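Local coordinates for probable GTP-binding protein EngB (Pyrococcus horikoshii, PDB 2CXX) that binds guanine nucleotide, held here as GDP, and is probably needed for normal cell division and septation, at residues V34-I39 against K62-R67; K44-I49 against R177-I182; E97-W102 against E107-V112; K131-K136 against A165-N170. All coordinates share one frame; numbering follows the deposited sequence.

Interaction 1 of 4, residues V34-I39 against K62-R67; sequences VTRKII and KEVQER
Arg36 lays the flat end of its side chain against Val64, and this is the close-packed half of a small contact that buries 141 Å² in all. Val64 CG1 sits 3.5 Å above the guanidinium plane of Arg36 and over its centre. The distances agree with a face-on approach: the methyl is 3.6 Å from Arg36 CZ and 3.7 Å from both NE and NH1 of the same group. CG1 is the branch lying anti to the backbone N of Val64 (chi1 180°), which directs it at the arginine. A twist at chi3 of Arg36 (34°) turns the guanidinium broadside to the methyl.

The other side is polar and faces solvent at the exposed Arg67. Arg36 NH2 and Arg67 NH2 come within 3.1 Å, two donors of like charge that cannot bond to each other, with their guanidinium planes 75° apart. Such closeness probably costs some energy; Glu71 offers Arg67 a weak, long ion pair. Val64 and Arg67 also touch a crystal neighbour. An alanine in place of Arg36 would remove the flat lid and is likely to leave the Val64 methyl without its cover.

Arg36 is the third residue of a type I turn closed by Lys37 N to Val34 O (2.9 Å). The same turn includes Thr35, a predicted magnesium ligand, consistent with switch I (G2), and helix 62-79 follows the switch II region. Arg27 bonds the carbonyls of Val34 and Lys37. Leu60, just before helix 62-79, and Ile68, on it, extend the packing of Arg36, while Ile38 leads past Phe75 toward strand 39-43.

Interaction 2 of 4, residues K44-I49 against R177-I182; sequences KNHKII and RIFEVI
The rings of Phe179 and His46 form the direct bridge between helix 171-184 and strand 46-50, and only 102 Å² is buried between the two segments. Arg177, well inside the helix, takes no part in the crossing and pairs along its own helix: NH2 reaches Glu180 OE2 at 2.6 Å, on the anti side of the carboxylate, and NE adds a weak second bond to the same oxygen. Val181 CG2 lies over one face of that guanidinium, and NH1 is taken by the carbonyl of Lys158. Ile178 packs instead on Ile126 of strand 125-130.

Phe179 makes the crossing. Its CE2 stands over one face of the His46 ring, 3.4 Å from His46 CD2 and equally 3.4 Å from His46 NE2, while Phe179 CZ is 3.8 Å from His46 CD2. The ring centroids are 5.0 Å apart and the planes meet at 42°, an oblique pairing that is neither a stack nor a T-shape. His46 carries CG anti to its carbonyl carbon (chi1 -61°), which turns the imidazole toward the helix, where Phe179 comes to meet it from the opposite direction; its ND1 is bonded to Ala2 N, which should limit rotation of the ring. Trp43 also meets Phe179 obliquely. Val181, farther on, again packs against Ile126, and Ile182 turns to Ala2 and Ile4.

Helix 171-184 thus lies across several strands, by Phe179 and Ile182 toward one side and by Ile178 and Val181 toward the other, as the C-terminal helix does over the central sheet of a P-loop GTPase domain.

Interaction 3 of 4, residues E97-W102 against E107-V112; sequences EIIKRW and EIPIDV
Trp102 receives the carboxylate of Glu107 on one face of its indole, with OE1 above the six-membered ring near the rim and 3.5 Å from CE3. The carboxylate stands almost upright on the ring, the two planes being 85° apart. At the edge, near the ring plane, the carbonyl oxygen of Ile108 lies 3.4 Å from Trp102 CE3. This is a helix-loop-helix junction joining helix 94-104 to helix 110-120, within the connection from strand 85-91 to strand 125-130 of the G domain.

An oxygen with negative charge over a ring face would be a poor neighbour by itself. Arg105, in the linking loop, forms a salt bridge to Glu107 OE1 and a cation-pi contact with Trp102, which probably offsets that cost. With CG anti to its carbonyl carbon (chi1 -82°), Trp102 swings the indole along the incoming chain as far as Ile110, whose CG1 is 4.2 Å from CH2.

Behind the ring the contact is apolar and more buried. Pro109, at the N-cap position of the second helix, puts CG 3.8 Å from Trp102 CB and CB 3.8 Å from Ile99 CG1. Ile99 CD1 then reaches Val112 CG2 at 4.0 Å, and Leu145 of helix 138-149 adds to the packing around Ile99. An alanine at the Trp102 position would probably open a gap beside Pro109 and Ile110 and leave Arg105 without its aromatic partner.

The backbone closes the turn with a nearly straight bond, Glu107 N to Trp102 O at 3.0 Å and 171°, the donor lying above the carbonyl plane.

Interaction 4 of 4, residues K131-K136 against A165-N170; sequences KLDKIK and AKFGDN. With GDP (guanosine-5'-diphosphate), chain D.
Asp133 and Phe167 touch where the two loops converge beside the guanine of GDP. The van der Waals contacts between the loops are few: Asp133 OD2 meets the edge of the phenyl ring, near its plane, 3.6 Å from Phe167 CE1, and Leu132 CD2 lies 3.7 Å from Asn170 ND2. That amide is engaged elsewhere, by the carbonyl of Pro162.

Hydrogen bonds run through the nucleotide instead. Asp133 uses both carboxylate oxygens, OD1 accepting from GDP N1 at 2.7 Å and 174°, and OD2 from GDP N2 at 2.7 Å and 156°. The aspartate has CG between its backbone N and carbonyl carbon (chi1 55°), which brings the carboxylate to this edge of the base. A bond from Ser164 OG to OD1 further limits its rotation. From the other loop, Lys166 N donates to GDP O6 at 3.2 Å, so donor and acceptor groups of the base are read by different segments.

Both faces of the guanine are covered by aliphatic lysine chains. Lys131 runs its extended chain over one face, CG 3.7 Å from GDP C6, and Lys166 covers the opposite face, its CB 3.4 Å from that same C6. The charge of Lys131 goes beyond the base to Asp91 and the carbonyl of Asn11.

In the backbone, Gly168 and Asp169 form a G1 beta bulge opposite Ser164. Together the loops make the guanine-specificity site of P-loop GTPases: Asn130 to Asp133 fit the NKxD (G4) motif, and Ser164 to Lys166 the SAK (G5) motif.

In the fold
Interaction 3 has the most buried residues and the largest interface, with apolar packing around Ile99, Pro109 and Val112; the other three are surface contacts. Interactions 1 and 2 meet directly, Ile38 CG2 lying 3.4 Å from Ile49 CG2 where the 34-39 loop runs beside strand 46-50, and their segments alternate along the chain. Interactions 3 and 4 both lie within the chain loop closed by interaction 2, but they do not touch it. Chemistry follows place: a loop arginine laid on a helix valine, with a second arginine close by, in interaction 1, an oblique aromatic bridge from sheet to helix in interaction 2, and in interaction 4 loops joined largely through the bound base.

Interaction 1 of 4, residues V34-I39 against K62-R67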
# COMPACT_ATOMS: atom_id res chain seq x y z
N VAL A 34 12.64 -2.09 14.56
CA VAL A 34 12.08 -1.12 13.63
C VAL A 34 10.73 -1.66 13.15
O VAL A 34 10.00 -0.97 12.43
CB VAL A 34 13.06 -0.86 12.46
CG1 VAL A 34 12.55 -1.46 11.17
CG2 VAL A 34 13.31 0.64 12.35
N THR A 35 10.38 -2.87 13.59
CA THR A 35 9.12 -3.52 13.20
C THR A 35 7.86 -2.67 13.41
O THR A 35 6.87 -2.76 12.66
CB THR A 35 8.95 -4.88 13.96
OG1 THR A 35 7.76 -5.52 13.48
CG2 THR A 35 8.82 -4.67 15.47
N ARG A 36 7.87 -1.83 14.42
CA ARG A 36 6.71 -1.02 14.68
C ARG A 36 6.93 0.46 14.37
O ARG A 36 6.15 1.32 14.79
CB ARG A 36 6.30 -1.25 16.15
CG ARG A 36 5.74 -2.68 16.40
CD ARG A 36 6.00 -3.22 17.83
NE ARG A 36 5.96 -2.17 18.85
CZ ARG A 36 5.71 -2.37 20.15
NH1 ARG A 36 5.47 -3.60 20.60
NH2 ARG A 36 5.72 -1.33 21.00
N LYS A 37 7.96 0.74 13.57
CA LYS A 37 8.35 2.10 13.23
C LYS A 37 8.38 2.44 11.73
O LYS A 37 8.54 1.59 10.85
CB LYS A 37 9.76 2.42 13.80
CG LYS A 37 9.98 2.20 15.30
CD LYS A 37 9.31 3.29 16.15
CE LYS A 37 9.37 2.92 17.61
NZ LYS A 37 8.39 3.74 18.42
N ILE A 38 8.25 3.73 11.48
CA ILE A 38 8.28 4.29 10.13
C ILE A 38 9.72 4.44 9.73
O ILE A 38 10.55 4.90 10.53
CB ILE A 38 7.57 5.67 10.13
CG1 ILE A 38 6.14 5.47 10.59
CG2 ILE A 38 7.66 6.34 8.79
CD1 ILE A 38 5.38 6.80 10.82
N ILE A 39 10.06 4.04 8.51
CA ILE A 39 11.44 4.13 8.07
C ILE A 39 11.52 4.94 6.78
O ILE A 39 10.53 5.01 6.04
CB ILE A 39 12.07 2.72 7.83
CG1 ILE A 39 11.30 1.97 6.78
CG2 ILE A 39 12.23 1.96 9.19
CD1 ILE A 39 12.07 0.73 6.35
N LYS A 62 -3.21 -6.59 19.66
CA LYS A 62 -4.07 -5.73 18.88
C LYS A 62 -4.08 -4.27 19.34
O LYS A 62 -4.42 -3.42 18.56
CB LYS A 62 -5.49 -6.28 18.83
CG LYS A 62 -6.34 -6.07 20.08
CD LYS A 62 -7.54 -5.25 19.64
CE LYS A 62 -8.54 -4.96 20.76
NZ LYS A 62 -9.65 -4.05 20.27
N GLU A 63 -3.68 -4.00 20.59
CA GLU A 63 -3.63 -2.62 21.12
C GLU A 63 -2.44 -1.90 20.46
O GLU A 63 -2.48 -0.70 20.24
CB GLU A 63 -3.35 -2.60 22.65
CG GLU A 63 -4.38 -3.21 23.58
CD GLU A 63 -4.53 -4.72 23.43
OE1 GLU A 63 -3.57 -5.38 23.00
OE2 GLU A 63 -5.64 -5.24 23.76
N VAL A 64 -1.38 -2.64 20.15
CA VAL A 64 -0.20 -2.06 19.59
C VAL A 64 -0.47 -1.85 18.11
O VAL A 64 0.03 -0.89 17.50
CB VAL A 64 1.01 -2.98 19.85
CG1 VAL A 64 2.26 -2.40 19.27
CG2 VAL A 64 1.14 -3.19 21.40
N GLN A 65 -1.25 -2.76 17.56
CA GLN A 65 -1.70 -2.69 16.18
C GLN A 65 -2.46 -1.35 16.01
O GLN A 65 -2.20 -0.61 15.07
CB GLN A 65 -2.64 -3.88 15.92
CG GLN A 65 -2.99 -4.13 14.49
CD GLN A 65 -4.02 -5.28 14.36
OE1 GLN A 65 -5.02 -5.14 13.67
NE2 GLN A 65 -3.78 -6.37 15.02
N GLU A 66 -3.40 -1.05 16.91
CA GLU A 66 -4.14 0.22 16.82
C GLU A 66 -3.23 1.41 17.04
O GLU A 66 -3.38 2.46 16.40
CB GLU A 66 -5.29 0.31 17.84
CG GLU A 66 -6.10 1.59 17.67
CD GLU A 66 -7.38 1.66 18.46
OE1 GLU A 66 -8.15 0.67 18.47
OE2 GLU A 66 -7.65 2.75 19.05
N ARG A 67 -2.27 1.27 17.95
CA ARG A 67 -1.37 2.40 18.22
C ARG A 67 -0.55 2.73 16.98
O ARG A 67 -0.31 3.89 16.67
CB ARG A 67 -0.39 2.11 19.36
CG ARG A 67 0.83 3.01 19.18
CD ARG A 67 1.64 3.32 20.38
NE ARG A 67 2.43 2.21 20.85
CZ ARG A 67 3.65 2.33 21.36
NH1 ARG A 67 4.24 3.53 21.43
NH2 ARG A 67 4.28 1.26 21.83

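Interaction 2 of 4, residues K44-I49 against R177-I182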
# COMPACT_ATOMS: atom_id res chain seq x y z
N LYS A 44 17.37 6.79 -5.22
CA LYS A 44 18.10 7.74 -6.05
C LYS A 44 17.87 9.10 -5.41
O LYS A 44 18.20 9.23 -4.24
CB LYS A 44 17.66 7.67 -7.52
CG LYS A 44 18.03 6.32 -8.14
CD LYS A 44 17.75 6.25 -9.63
CE LYS A 44 18.16 4.90 -10.19
NZ LYS A 44 18.18 4.92 -11.71
N ASN A 45 17.28 10.09 -6.12
CA ASN A 45 17.10 11.41 -5.54
C ASN A 45 15.78 11.67 -4.83
O ASN A 45 15.51 12.80 -4.39
CB ASN A 45 17.37 12.46 -6.62
CG ASN A 45 16.52 12.24 -7.88
OD1 ASN A 45 16.21 11.09 -8.31
ND2 ASN A 45 16.16 13.36 -8.51
N HIS A 46 14.97 10.62 -4.73
CA HIS A 46 13.63 10.64 -4.09
C HIS A 46 13.68 9.93 -2.75
O HIS A 46 14.67 9.29 -2.41
CB HIS A 46 12.62 9.95 -4.98
CG HIS A 46 12.47 10.61 -6.30
ND1 HIS A 46 11.93 11.87 -6.44
CD2 HIS A 46 12.87 10.23 -7.52
CE1 HIS A 46 12.00 12.23 -7.71
NE2 HIS A 46 12.58 11.25 -8.39
N LYS A 47 12.59 10.06 -1.99
CA LYS A 47 12.54 9.48 -0.68
C LYS A 47 11.31 8.62 -0.57
O LYS A 47 10.23 9.11 -0.91
CB LYS A 47 12.40 10.63 0.34
CG LYS A 47 12.06 10.25 1.74
CD LYS A 47 13.14 9.37 2.37
CE LYS A 47 14.49 10.01 2.29
NZ LYS A 47 14.74 11.02 3.43
N ILE A 48 11.47 7.40 -0.10
CA ILE A 48 10.31 6.57 0.25
C ILE A 48 10.17 6.60 1.78
O ILE A 48 11.14 6.48 2.50
CB ILE A 48 10.52 5.10 -0.21
CG1 ILE A 48 10.46 5.08 -1.74
CG2 ILE A 48 9.49 4.18 0.51
CD1 ILE A 48 10.76 3.72 -2.47
N ILE A 49 8.94 6.85 2.27
CA ILE A 49 8.69 6.78 3.71
C ILE A 49 7.76 5.56 3.80
O ILE A 49 6.67 5.53 3.25
CB ILE A 49 8.10 8.08 4.27
CG1 ILE A 49 9.03 9.25 3.93
CG2 ILE A 49 7.95 7.94 5.79
CD1 ILE A 49 8.54 10.59 4.38
N ARG A 177 4.27 4.62 -13.51
CA ARG A 177 3.06 5.27 -12.95
C ARG A 177 3.41 6.24 -11.81
O ARG A 177 2.93 7.35 -11.73
CB ARG A 177 2.07 4.19 -12.46
CG ARG A 177 0.67 4.67 -11.96
CD ARG A 177 -0.39 4.86 -13.02
NE ARG A 177 -0.21 6.15 -13.68
CZ ARG A 177 -0.90 7.27 -13.43
NH1 ARG A 177 -1.86 7.33 -12.54
NH2 ARG A 177 -0.55 8.39 -14.06
N ILE A 178 4.21 5.78 -10.85
CA ILE A 178 4.62 6.58 -9.73
C ILE A 178 5.24 7.89 -10.21
O ILE A 178 4.90 8.96 -9.72
CB ILE A 178 5.65 5.82 -8.90
CG1 ILE A 178 4.95 4.70 -8.18
CG2 ILE A 178 6.40 6.77 -7.94
CD1 ILE A 178 5.94 3.85 -7.37
N PHE A 179 6.16 7.80 -11.17
CA PHE A 179 6.78 9.02 -11.61
C PHE A 179 5.91 9.88 -12.44
O PHE A 179 6.01 11.10 -12.39
CB PHE A 179 8.12 8.70 -12.27
CG PHE A 179 9.13 8.33 -11.25
CD1 PHE A 179 9.61 7.05 -11.17
CD2 PHE A 179 9.48 9.24 -10.27
CE1 PHE A 179 10.42 6.68 -10.12
CE2 PHE A 179 10.29 8.87 -9.22
CZ PHE A 179 10.76 7.58 -9.15
N GLU A 180 4.97 9.27 -13.14
CA GLU A 180 4.04 10.02 -13.97
C GLU A 180 3.12 10.81 -13.01
O GLU A 180 2.90 12.02 -13.17
CB GLU A 180 3.30 8.99 -14.78
CG GLU A 180 2.43 9.37 -15.88
CD GLU A 180 1.90 8.11 -16.51
OE1 GLU A 180 2.67 7.43 -17.24
OE2 GLU A 180 0.73 7.74 -16.24
N VAL A 181 2.58 10.13 -12.00
CA VAL A 181 1.74 10.84 -11.03
C VAL A 181 2.48 12.00 -10.39
O VAL A 181 1.90 13.09 -10.24
CB VAL A 181 1.22 9.94 -9.89
CG1 VAL A 181 0.49 10.82 -8.82
CG2 VAL A 181 0.30 8.88 -10.47
N ILE A 182 3.74 11.80 -10.01
CA ILE A 182 4.55 12.84 -9.39
C ILE A 182 4.71 14.06 -10.32
O ILE A 182 4.57 15.21 -9.88
CB ILE A 182 5.97 12.33 -9.03
CG1 ILE A 182 5.89 11.32 -7.89
CG2 ILE A 182 6.86 13.50 -8.70
CD1 ILE A 182 7.21 10.66 -7.53

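Interaction 3 of 4, residues E97-W102 against E107-V112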
# COMPACT_ATOMS: atom_id res chain seq x y z
N GLU A 97 -11.42 -11.27 -0.46
CA GLU A 97 -12.10 -12.21 0.42
C GLU A 97 -12.09 -11.67 1.83
O GLU A 97 -13.03 -11.88 2.57
CB GLU A 97 -11.43 -13.58 0.31
CG GLU A 97 -11.58 -14.16 -1.10
CD GLU A 97 -13.03 -14.16 -1.56
OE1 GLU A 97 -13.86 -14.81 -0.88
OE2 GLU A 97 -13.36 -13.50 -2.58
N ILE A 98 -11.03 -10.94 2.21
CA ILE A 98 -11.00 -10.33 3.54
C ILE A 98 -12.10 -9.26 3.60
O ILE A 98 -12.82 -9.16 4.57
CB ILE A 98 -9.62 -9.69 3.79
CG1 ILE A 98 -8.59 -10.82 3.94
CG2 ILE A 98 -9.60 -8.81 5.06
CD1 ILE A 98 -7.16 -10.31 3.96
N ILE A 99 -12.23 -8.47 2.52
CA ILE A 99 -13.23 -7.41 2.52
C ILE A 99 -14.60 -8.00 2.75
O ILE A 99 -15.31 -7.53 3.60
CB ILE A 99 -13.19 -6.61 1.21
CG1 ILE A 99 -11.98 -5.68 1.27
CG2 ILE A 99 -14.50 -5.76 1.00
CD1 ILE A 99 -11.67 -5.08 -0.12
N LYS A 100 -14.91 -9.09 2.07
CA LYS A 100 -16.23 -9.72 2.22
C LYS A 100 -16.53 -10.24 3.66
O LYS A 100 -17.67 -10.05 4.21
CB LYS A 100 -16.37 -10.86 1.19
CG LYS A 100 -16.15 -10.46 -0.29
CD LYS A 100 -16.22 -11.66 -1.20
CE LYS A 100 -15.71 -11.30 -2.58
NZ LYS A 100 -15.65 -12.51 -3.48
N ARG A 101 -15.51 -10.82 4.31
CA ARG A 101 -15.77 -11.34 5.66
C ARG A 101 -15.89 -10.21 6.67
O ARG A 101 -16.67 -10.31 7.63
CB ARG A 101 -14.71 -12.35 6.12
CG ARG A 101 -14.44 -13.50 5.16
CD ARG A 101 -13.58 -14.57 5.95
NE ARG A 101 -13.07 -15.61 5.08
CZ ARG A 101 -11.96 -15.51 4.36
NH1 ARG A 101 -11.24 -14.41 4.45
NH2 ARG A 101 -11.58 -16.51 3.56
N TRP A 102 -15.14 -9.13 6.48
CA TRP A 102 -15.25 -8.01 7.39
C TRP A 102 -16.60 -7.31 7.22
O TRP A 102 -17.26 -6.96 8.22
CB TRP A 102 -14.07 -7.03 7.13
CG TRP A 102 -12.78 -7.47 7.83
CD1 TRP A 102 -12.19 -8.73 7.80
CD2 TRP A 102 -11.96 -6.69 8.71
NE1 TRP A 102 -11.07 -8.77 8.59
CE2 TRP A 102 -10.91 -7.53 9.17
CE3 TRP A 102 -12.01 -5.36 9.16
CZ2 TRP A 102 -9.94 -7.08 10.06
CZ3 TRP A 102 -11.02 -4.92 10.05
CH2 TRP A 102 -10.00 -5.78 10.48
N GLU A 107 -17.69 -4.62 9.99
CA GLU A 107 -16.48 -3.85 10.27
C GLU A 107 -15.96 -3.31 8.94
O GLU A 107 -16.20 -3.90 7.88
CB GLU A 107 -15.39 -4.74 10.90
CG GLU A 107 -15.83 -5.55 12.12
CD GLU A 107 -14.68 -6.33 12.76
OE1 GLU A 107 -13.59 -6.44 12.14
OE2 GLU A 107 -14.86 -6.84 13.89
N ILE A 108 -15.23 -2.20 9.02
CA ILE A 108 -14.71 -1.57 7.83
C ILE A 108 -13.36 -2.20 7.56
O ILE A 108 -12.49 -2.12 8.40
CB ILE A 108 -14.47 -0.07 8.06
CG1 ILE A 108 -15.73 0.53 8.70
CG2 ILE A 108 -14.00 0.58 6.74
CD1 ILE A 108 -16.82 0.68 7.72
N PRO A 109 -13.20 -2.85 6.39
CA PRO A 109 -11.90 -3.48 6.08
C PRO A 109 -10.78 -2.42 6.07
O PRO A 109 -10.98 -1.28 5.64
CB PRO A 109 -12.11 -4.07 4.70
CG PRO A 109 -13.65 -4.22 4.60
CD PRO A 109 -14.15 -2.99 5.28
N ILE A 110 -9.62 -2.83 6.58
CA ILE A 110 -8.47 -1.93 6.66
C ILE A 110 -8.11 -1.29 5.29
O ILE A 110 -7.80 -0.06 5.19
CB ILE A 110 -7.23 -2.73 7.11
CG1 ILE A 110 -7.38 -3.17 8.56
CG2 ILE A 110 -5.98 -1.91 6.93
CD1 ILE A 110 -6.25 -4.08 8.99
N ASP A 111 -8.07 -2.08 4.26
CA ASP A 111 -7.70 -1.55 2.94
C ASP A 111 -8.63 -0.46 2.43
O ASP A 111 -8.21 0.51 1.78
CB ASP A 111 -7.66 -2.67 1.90
CG ASP A 111 -6.37 -3.51 1.97
OD1 ASP A 111 -5.33 -3.08 2.50
OD2 ASP A 111 -6.43 -4.65 1.50
N VAL A 112 -9.92 -0.66 2.68
CA VAL A 112 -10.95 0.26 2.25
C VAL A 112 -10.83 1.54 3.11
O VAL A 112 -10.84 2.65 2.60
CB VAL A 112 -12.30 -0.36 2.49
CG1 VAL A 112 -13.42 0.70 2.36
CG2 VAL A 112 -12.52 -1.53 1.54

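Interaction 4 of 4, residues K131-K136 against A165-N170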
# COMPACT_ATOMS: atom_id res chain seq x y z
N LYS A 131 0.90 -9.92 -5.90
CA LYS A 131 0.72 -11.38 -5.93
C LYS A 131 -0.11 -11.78 -7.13
O LYS A 131 -0.90 -12.73 -7.11
CB LYS A 131 0.10 -11.91 -4.65
CG LYS A 131 0.90 -11.43 -3.39
CD LYS A 131 0.59 -12.27 -2.16
CE LYS A 131 1.33 -11.79 -0.86
NZ LYS A 131 0.74 -12.51 0.34
N LEU A 132 0.11 -11.05 -8.21
CA LEU A 132 -0.64 -11.33 -9.41
C LEU A 132 -0.56 -12.80 -9.87
O LEU A 132 -1.49 -13.36 -10.48
CB LEU A 132 -0.13 -10.42 -10.51
CG LEU A 132 -0.72 -10.56 -11.90
CD1 LEU A 132 -2.25 -10.48 -11.80
CD2 LEU A 132 -0.15 -9.43 -12.79
N ASP A 133 0.58 -13.42 -9.56
CA ASP A 133 0.82 -14.80 -9.93
C ASP A 133 -0.14 -15.79 -9.24
O ASP A 133 -0.26 -16.95 -9.64
CB ASP A 133 2.29 -15.13 -9.61
CG ASP A 133 2.66 -14.83 -8.17
OD1 ASP A 133 2.75 -13.63 -7.81
OD2 ASP A 133 2.87 -15.79 -7.41
N LYS A 134 -0.88 -15.33 -8.23
CA LYS A 134 -1.83 -16.19 -7.50
C LYS A 134 -3.26 -15.87 -7.91
O LYS A 134 -4.21 -16.52 -7.44
CB LYS A 134 -1.72 -15.89 -5.98
CG LYS A 134 -0.30 -15.97 -5.37
CD LYS A 134 -0.28 -15.67 -3.84
CE LYS A 134 -0.88 -16.77 -3.02
NZ LYS A 134 -1.10 -16.36 -1.55
N ILE A 135 -3.44 -14.85 -8.75
CA ILE A 135 -4.77 -14.38 -9.13
C ILE A 135 -5.25 -14.88 -10.47
O ILE A 135 -4.69 -14.54 -11.49
CB ILE A 135 -4.81 -12.80 -9.15
CG1 ILE A 135 -4.21 -12.26 -7.82
CG2 ILE A 135 -6.24 -12.33 -9.39
CD1 ILE A 135 -4.00 -10.79 -7.76
N LYS A 136 -6.32 -15.67 -10.45
CA LYS A 136 -6.89 -16.22 -11.67
C LYS A 136 -7.67 -15.20 -12.50
O LYS A 136 -7.63 -15.29 -13.71
CB LYS A 136 -7.80 -17.41 -11.38
CG LYS A 136 -9.26 -17.04 -11.25
CD LYS A 136 -10.18 -17.96 -12.11
CE LYS A 136 -11.26 -17.18 -12.86
NZ LYS A 136 -10.83 -16.72 -14.24
N ALA A 165 5.63 -8.70 -7.14
CA ALA A 165 6.88 -8.26 -6.56
C ALA A 165 7.83 -9.46 -6.49
O ALA A 165 9.08 -9.28 -6.52
CB ALA A 165 6.65 -7.70 -5.13
N LYS A 166 7.26 -10.65 -6.38
CA LYS A 166 8.06 -11.86 -6.28
C LYS A 166 8.81 -12.14 -7.56
O LYS A 166 10.00 -12.36 -7.51
CB LYS A 166 7.21 -13.09 -5.96
CG LYS A 166 7.99 -14.43 -6.03
CD LYS A 166 7.21 -15.52 -5.33
CE LYS A 166 8.12 -16.74 -4.94
NZ LYS A 166 7.37 -17.71 -4.07
N PHE A 167 8.09 -12.18 -8.67
CA PHE A 167 8.70 -12.49 -9.96
C PHE A 167 9.07 -11.31 -10.82
O PHE A 167 9.78 -11.45 -11.82
CB PHE A 167 7.77 -13.42 -10.72
CG PHE A 167 7.55 -14.71 -10.04
CD1 PHE A 167 6.47 -14.88 -9.20
CD2 PHE A 167 8.43 -15.77 -10.21
CE1 PHE A 167 6.24 -16.07 -8.53
CE2 PHE A 167 8.23 -16.98 -9.54
CZ PHE A 167 7.13 -17.13 -8.70
N GLY A 168 8.59 -10.12 -10.46
CA GLY A 168 8.96 -8.96 -11.23
C GLY A 168 7.93 -8.45 -12.23
O GLY A 168 8.11 -7.38 -12.81
N ASP A 169 6.85 -9.18 -12.43
CA ASP A 169 5.82 -8.78 -13.38
C ASP A 169 5.28 -7.33 -13.20
O ASP A 169 4.78 -6.99 -12.12
CB ASP A 169 4.59 -9.72 -13.29
CG ASP A 169 4.91 -11.19 -13.60
OD1 ASP A 169 5.91 -11.72 -13.12
OD2 ASP A 169 4.12 -11.84 -14.31
N ASN A 170 5.37 -6.50 -14.24
CA ASN A 170 4.84 -5.11 -14.23
C ASN A 170 5.45 -4.12 -13.25
O ASN A 170 4.87 -3.05 -13.02
CB ASN A 170 3.31 -5.11 -14.02
CG ASN A 170 2.59 -5.95 -15.03
OD1 ASN A 170 2.97 -5.96 -16.21
ND2 ASN A 170 1.53 -6.65 -14.61
PB GDP D . 5.32 -7.25 3.95
O1B GDP D . 4.99 -7.76 5.31
O2B GDP D . 4.03 -6.66 3.24
O3B GDP D . 6.61 -6.48 3.78
O3A GDP D . 5.57 -8.56 3.09
PA GDP D . 6.82 -9.34 2.47
O1A GDP D . 7.45 -8.53 1.41
O2A GDP D . 7.84 -9.73 3.61
O5' GDP D . 6.15 -10.59 1.71
C5' GDP D . 5.39 -11.37 2.59
C4' GDP D . 5.17 -12.76 1.99
O4' GDP D . 4.53 -12.64 0.64
C3' GDP D . 6.39 -13.57 1.68
O3' GDP D . 6.54 -14.96 1.99
C2' GDP D . 6.80 -13.13 0.26
O2' GDP D . 7.57 -14.21 -0.38
C1' GDP D . 5.41 -13.22 -0.39
N9 GDP D . 5.25 -12.41 -1.60
C8 GDP D . 5.59 -11.05 -1.81
N7 GDP D . 5.27 -10.70 -3.01
C5 GDP D . 4.72 -11.77 -3.66
C6 GDP D . 4.18 -12.00 -4.96
O6 GDP D . 4.15 -11.15 -5.79
N1 GDP D . 3.67 -13.26 -5.27
C2 GDP D . 3.69 -14.27 -4.35
N2 GDP D . 3.18 -15.50 -4.70
N3 GDP D . 4.19 -14.08 -3.13
C4 GDP D . 4.70 -12.86 -2.76